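Local coordinates for protein beta-galactosidase (Bacteroides thetaiotaomicron, PDB 5MUJ) that binds chain B of the plant pectin rhamnogalacturonan II and probably hydrolyses a glycosidic linkage during its breakdown by gut bacteria, at residues K195-W199 against W200-T204; Q31-M34 against E35-Y38. All coordinates share one frame; numbering follows the deposited sequence.

The chain folds as a five-bladed beta-propeller, and the two contacts sit at different places on it. Contact 2 comes first in sequence, on the N-terminal helix 31-41, which packs against the blade that starts with strand 270-279. Contact 1 lies in the loop that leads into strand 204-212, the first strand of the preceding blade. Their centres are 34 Å apart and their nearest atoms about 21 Å, so they do not touch. Contact 1 borders the glycan pocket: Leu203 and Thr204 meet the bound 8PK sugar. The side chain of Lys202 stays about 13 Å from the bound aceric acid and galactose. Contact 2 includes none of the pocket residues.

Contact 1 (K195-W199 against W200-T204); sequences KDAQW and WEKLT. With 8PK (4-O-[(1R)-1-hydroxyethyl]-2-O-methyl-alpha-L-fucopyranose), chain B.
Gln198 and Glu201 close a short 3-10 turn in the connection between two blades of the five-bladed beta-propeller. Glu201 N donates to Gln198 O at 3.2 Å, from above the carbonyl plane. In return, Gln198 N donates to Glu201 OE2 at 2.9 Å, on the anti side of the carboxylate. Arg255 forms a salt bridge to the same OE2, and Tyr226 bonds OE1. The buried carboxylate is therefore gripped at both oxygens. Gln198 also holds the Trp200 ring. Its OE1 accepts from Trp200 NE1 at 2.8 Å and lies near the indole plane, while a second bond comes from Asn259. Trp199 has CG between its backbone N and carbonyl carbon (chi1 64°), which folds its ring over the start of the next residue. Trp200 CB sits over the face of the Trp199 six-membered ring, 3.8 Å from the centroid, as a CH-pi contact. The two indoles make a T-shaped pair, planes at 84°, with Trp200 giving the edge. With an alanine in place of Trp199, Trp200 CB and the His232 ring would probably be left without their aromatic partner. Beyond the turn, Thr204 CG2 lies 3.6 Å from 8PK C10.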
loop_
_atom_site.group_PDB
_atom_site.type_symbol
_atom_site.label_atom_id
_atom_site.label_comp_id
_atom_site.label_asym_id
_atom_site.label_seq_id
_atom_site.Cartn_x
_atom_site.Cartn_y
_atom_site.Cartn_z
ATOM N N LYS A 195 8.152 -0.452 23.864
ATOM C CA LYS A 195 8.947 -1.452 24.635
ATOM C C LYS A 195 9.043 -2.764 23.885
ATOM O O LYS A 195 10.053 -3.435 23.930
ATOM C CB LYS A 195 8.218 -1.755 25.943
ATOM N N ASP A 196 7.964 -3.101 23.174
ATOM C CA ASP A 196 7.849 -4.367 22.429
ATOM C C ASP A 196 8.182 -4.265 20.933
ATOM O O ASP A 196 7.959 -5.225 20.203
ATOM C CB ASP A 196 6.438 -4.945 22.612
ATOM C CG ASP A 196 5.356 -4.042 22.075
ATOM O OD1 ASP A 196 5.167 -2.945 22.649
ATOM O OD2 ASP A 196 4.694 -4.418 21.075
ATOM N N ALA A 197 8.740 -3.137 20.492
ATOM C CA ALA A 197 9.230 -3.007 19.111
ATOM C C ALA A 197 10.366 -3.986 18.830
ATOM O O ALA A 197 11.233 -4.210 19.684
ATOM C CB ALA A 197 9.709 -1.598 18.830
ATOM N N GLN A 198 10.340 -4.558 17.632
ATOM C CA GLN A 198 11.291 -5.578 17.207
ATOM C C GLN A 198 12.373 -5.016 16.268
ATOM O O GLN A 198 12.245 -3.890 15.747
ATOM C CB GLN A 198 10.525 -6.706 16.541
ATOM C CG GLN A 198 9.554 -7.417 17.469
ATOM C CD GLN A 198 8.549 -8.257 16.716
ATOM O OE1 GLN A 198 8.057 -7.832 15.664
ATOM N NE2 GLN A 198 8.231 -9.435 17.236
ATOM N N TRP A 199 13.458 -5.780 16.072
ATOM C CA TRP A 199 14.599 -5.298 15.288
ATOM C C TRP A 199 14.238 -4.758 13.896
ATOM O O TRP A 199 14.778 -3.759 13.465
ATOM C CB TRP A 199 15.699 -6.382 15.159
ATOM C CG TRP A 199 15.321 -7.666 14.386
ATOM C CD1 TRP A 199 14.810 -8.828 14.913
ATOM C CD2 TRP A 199 15.384 -7.885 12.950
ATOM N NE1 TRP A 199 14.644 -9.757 13.940
ATOM C CE2 TRP A 199 14.961 -9.202 12.721
ATOM C CE3 TRP A 199 15.831 -7.118 11.870
ATOM C CZ2 TRP A 199 14.892 -9.746 11.424
ATOM C CZ3 TRP A 199 15.772 -7.649 10.618
ATOM C CH2 TRP A 199 15.329 -8.960 10.397
ATOM N N TRP A 200 13.335 -5.451 13.235
ATOM C CA TRP A 200 12.981 -5.160 11.828
ATOM C C TRP A 200 12.207 -3.872 11.582
ATOM O O TRP A 200 12.029 -3.471 10.417
ATOM C CB TRP A 200 12.227 -6.362 11.305
ATOM C CG TRP A 200 10.853 -6.463 11.849
ATOM C CD1 TRP A 200 10.472 -7.041 13.004
ATOM C CD2 TRP A 200 9.643 -5.968 11.240
ATOM N NE1 TRP A 200 9.137 -6.923 13.199
ATOM C CE2 TRP A 200 8.586 -6.270 12.119
ATOM C CE3 TRP A 200 9.363 -5.268 10.065
ATOM C CZ2 TRP A 200 7.253 -5.916 11.847
ATOM C CZ3 TRP A 200 8.034 -4.928 9.793
ATOM C CH2 TRP A 200 7.006 -5.246 10.677
ATOM N N GLU A 201 11.754 -3.227 12.654
ATOM C CA GLU A 201 10.927 -2.015 12.579
ATOM C C GLU A 201 11.537 -0.871 13.398
ATOM O O GLU A 201 10.875 0.079 13.666
ATOM C CB GLU A 201 9.503 -2.334 13.063
ATOM C CG GLU A 201 9.450 -2.659 14.552
ATOM C CD GLU A 201 8.090 -2.983 15.099
ATOM O OE1 GLU A 201 7.103 -2.351 14.657
ATOM O OE2 GLU A 201 8.023 -3.839 16.028
ATOM N N LYS A 202 12.802 -0.972 13.847
ATOM C CA LYS A 202 13.400 0.081 14.728
ATOM C C LYS A 202 13.674 1.429 14.087
ATOM O O LYS A 202 13.714 2.407 14.796
ATOM C CB LYS A 202 14.702 -0.367 15.422
ATOM C CG LYS A 202 14.545 -1.513 16.371
ATOM C CD LYS A 202 13.822 -1.169 17.647
ATOM C CE LYS A 202 13.775 -2.392 18.549
ATOM N NZ LYS A 202 15.055 -2.567 19.307
ATOM N N LEU A 203 13.835 1.474 12.754
ATOM C CA LEU A 203 14.198 2.715 12.073
ATOM C C LEU A 203 12.982 3.627 11.802
ATOM O O LEU A 203 13.012 4.832 12.039
ATOM C CB LEU A 203 14.954 2.413 10.775
ATOM C CG LEU A 203 16.277 1.659 11.015
ATOM C CD1 LEU A 203 16.970 1.218 9.721
ATOM C CD2 LEU A 203 17.235 2.496 11.869
ATOM N N THR A 204 11.910 3.022 11.318
ATOM C CA THR A 204 10.690 3.758 10.955
ATOM C C THR A 204 9.694 2.720 10.498
ATOM O O THR A 204 10.061 1.649 10.033
ATOM C CB THR A 204 10.941 4.830 9.867
ATOM O OG1 THR A 204 9.690 5.367 9.424
ATOM C CG2 THR A 204 11.696 4.246 8.674
HETATM O O9 8PK B . 16.356 7.457 8.990
HETATM C C8 8PK B . 15.302 6.560 8.659
HETATM C C10 8PK B . 14.035 6.939 9.393
HETATM O O4 8PK B . 15.097 6.549 7.238
HETATM C C4 8PK B . 16.284 6.265 6.492
HETATM C C5 8PK B . 16.192 6.950 5.144
HETATM C C6 8PK B . 15.982 8.462 5.292
HETATM O O5 8PK B . 15.113 6.372 4.376
HETATM C C3 8PK B . 16.487 4.763 6.321
HETATM O O3 8PK B . 16.584 4.071 7.570
HETATM C C2 8PK B . 15.318 4.207 5.542
HETATM O O2 8PK B . 15.542 2.803 5.357
HETATM C C7 8PK B . 14.656 1.962 6.110
HETATM C C1 8PK B . 15.178 4.944 4.209
#

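Contact 2 (Q31-M34 against E35-Y38); sequences QERM and EQIY
The flat amide of Gln36 meets Arg33 with its oxygen and Glu32 with its nitrogen, about one turn back along the helix. It crosses the Arg33 side chain at about a right angle, with amide and guanidinium planes 75° apart. Gln36 OE1 is 3.7 Å from Arg33 CD and 3.9 Å from Arg33 NH1. On the other branch, Gln36 NE2 approaches Glu32 CG at 4.1 Å, and the amide is turned 55° from the Glu32 carboxylate. These are loose side-chain contacts on the exposed side. The backbone is an ordinary alpha-helix: Glu35, Gln36, Ile37 and Tyr38 each donate N-H to the carbonyl four residues earlier. The bond from Ile37 N to Arg33 O is 3.0 Å. Ile37 CG1 is anti to its carbonyl carbon (chi1 -69°), which sets CG1 beside the helix backbone, 3.5 Å from Arg33 O. On the buried side, the selenium of Met34, modelled as selenomethionine, meets Ile37 CD1 at 4.5 Å. Just before the helix, Thr30 OG1 bonds Arg33 N. Tyr38 stacks its ring with Trp315. Met34 and Ile37 rest on Phe303 and Ala305 of strand 299-306, while Arg33 and Ile37 touch strand 282-290, so the helix lies against this propeller blade.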
loop_
_atom_site.group_PDB
_atom_site.type_symbol
_atom_site.label_atom_id
_atom_site.label_comp_id
_atom_site.label_asym_id
_atom_site.label_seq_id
_atom_site.Cartn_x
_atom_site.Cartn_y
_atom_site.Cartn_z
ATOM N N GLN A 31 4.477 -25.454 -7.004
ATOM C CA GLN A 31 4.802 -24.673 -8.206
ATOM C C GLN A 31 3.605 -24.581 -9.143
ATOM O O GLN A 31 3.298 -23.504 -9.644
ATOM C CB GLN A 31 6.026 -25.209 -8.944
ATOM C CG GLN A 31 7.326 -24.652 -8.365
ATOM C CD GLN A 31 8.574 -25.106 -9.101
ATOM O OE1 GLN A 31 8.508 -25.862 -10.074
ATOM N NE2 GLN A 31 9.728 -24.638 -8.635
ATOM N N GLU A 32 2.921 -25.702 -9.331
ATOM C CA GLU A 32 1.687 -25.750 -10.116
ATOM C C GLU A 32 0.618 -24.752 -9.651
ATOM O O GLU A 32 0.031 -24.068 -10.480
ATOM C CB GLU A 32 1.098 -27.158 -10.102
ATOM C CG GLU A 32 0.003 -27.378 -11.144
ATOM C CD GLU A 32 -0.524 -28.801 -11.161
ATOM O OE1 GLU A 32 -0.270 -29.562 -10.199
ATOM O OE2 GLU A 32 -1.202 -29.155 -12.149
ATOM N N ARG A 33 0.362 -24.680 -8.345
ATOM C CA ARG A 33 -0.637 -23.750 -7.805
ATOM C C ARG A 33 -0.125 -22.314 -7.960
ATOM O O ARG A 33 -0.910 -21.427 -8.325
ATOM C CB ARG A 33 -1.007 -24.111 -6.356
ATOM C CG ARG A 33 -1.961 -23.177 -5.601
ATOM C CD ARG A 33 -3.363 -23.131 -6.204
ATOM N NE ARG A 33 -4.405 -22.630 -5.281
ATOM C CZ ARG A 33 -5.566 -22.048 -5.635
ATOM N NH1 ARG A 33 -5.881 -21.852 -6.913
ATOM N NH2 ARG A 33 -6.428 -21.640 -4.700
HETATM N N MSE A 34 1.182 -22.085 -7.763
HETATM C CA MSE A 34 1.775 -20.739 -7.983
HETATM C C MSE A 34 1.590 -20.273 -9.427
HETATM O O MSE A 34 1.239 -19.100 -9.692
HETATM C CB MSE A 34 3.239 -20.705 -7.576
HETATM C CG MSE A 34 3.467 -20.893 -6.071
HETATM SE SE MSE A 34 2.643 -19.473 -4.999
HETATM C CE MSE A 34 3.829 -18.053 -5.639
ATOM N N GLU A 35 1.776 -21.194 -10.359
ATOM C CA GLU A 35 1.535 -20.889 -11.792
ATOM C C GLU A 35 0.072 -20.563 -12.129
ATOM O O GLU A 35 -0.187 -19.645 -12.923
ATOM C CB GLU A 35 2.119 -22.015 -12.653
ATOM C CG GLU A 35 3.645 -22.007 -12.579
ATOM C CD GLU A 35 4.314 -23.248 -13.122
ATOM O OE1 GLU A 35 3.634 -24.075 -13.729
ATOM O OE2 GLU A 35 5.545 -23.391 -12.938
ATOM N N GLN A 36 -0.869 -21.276 -11.510
ATOM C CA GLN A 36 -2.298 -20.967 -11.666
ATOM C C GLN A 36 -2.641 -19.573 -11.122
ATOM O O GLN A 36 -3.426 -18.860 -11.726
ATOM C CB GLN A 36 -3.167 -22.004 -10.969
ATOM C CG GLN A 36 -3.124 -23.390 -11.601
ATOM C CD GLN A 36 -3.754 -24.470 -10.735
ATOM O OE1 GLN A 36 -4.262 -24.199 -9.644
ATOM N NE2 GLN A 36 -3.722 -25.710 -11.223
ATOM N N ILE A 37 -2.095 -19.217 -9.961
ATOM C CA ILE A 37 -2.308 -17.877 -9.359
ATOM C C ILE A 37 -1.761 -16.789 -10.286
ATOM O O ILE A 37 -2.453 -15.808 -10.556
ATOM C CB ILE A 37 -1.674 -17.757 -7.947
ATOM C CG1 ILE A 37 -2.465 -18.641 -6.984
ATOM C CG2 ILE A 37 -1.694 -16.303 -7.467
ATOM C CD1 ILE A 37 -1.744 -18.933 -5.682
ATOM N N TYR A 38 -0.554 -16.988 -10.821
ATOM C CA TYR A 38 0.006 -16.045 -11.804
ATOM C C TYR A 38 -0.958 -15.805 -12.997
ATOM O O TYR A 38 -1.219 -14.673 -13.365
ATOM C CB TYR A 38 1.408 -16.493 -12.293
ATOM C CG TYR A 38 1.953 -15.652 -13.438
ATOM C CD1 TYR A 38 2.597 -14.450 -13.220
ATOM C CD2 TYR A 38 1.821 -16.086 -14.752
ATOM C CE1 TYR A 38 3.086 -13.685 -14.280
ATOM C CE2 TYR A 38 2.306 -15.339 -15.805
ATOM C CZ TYR A 38 2.926 -14.151 -15.581
ATOM O OH TYR A 38 3.406 -13.395 -16.607
#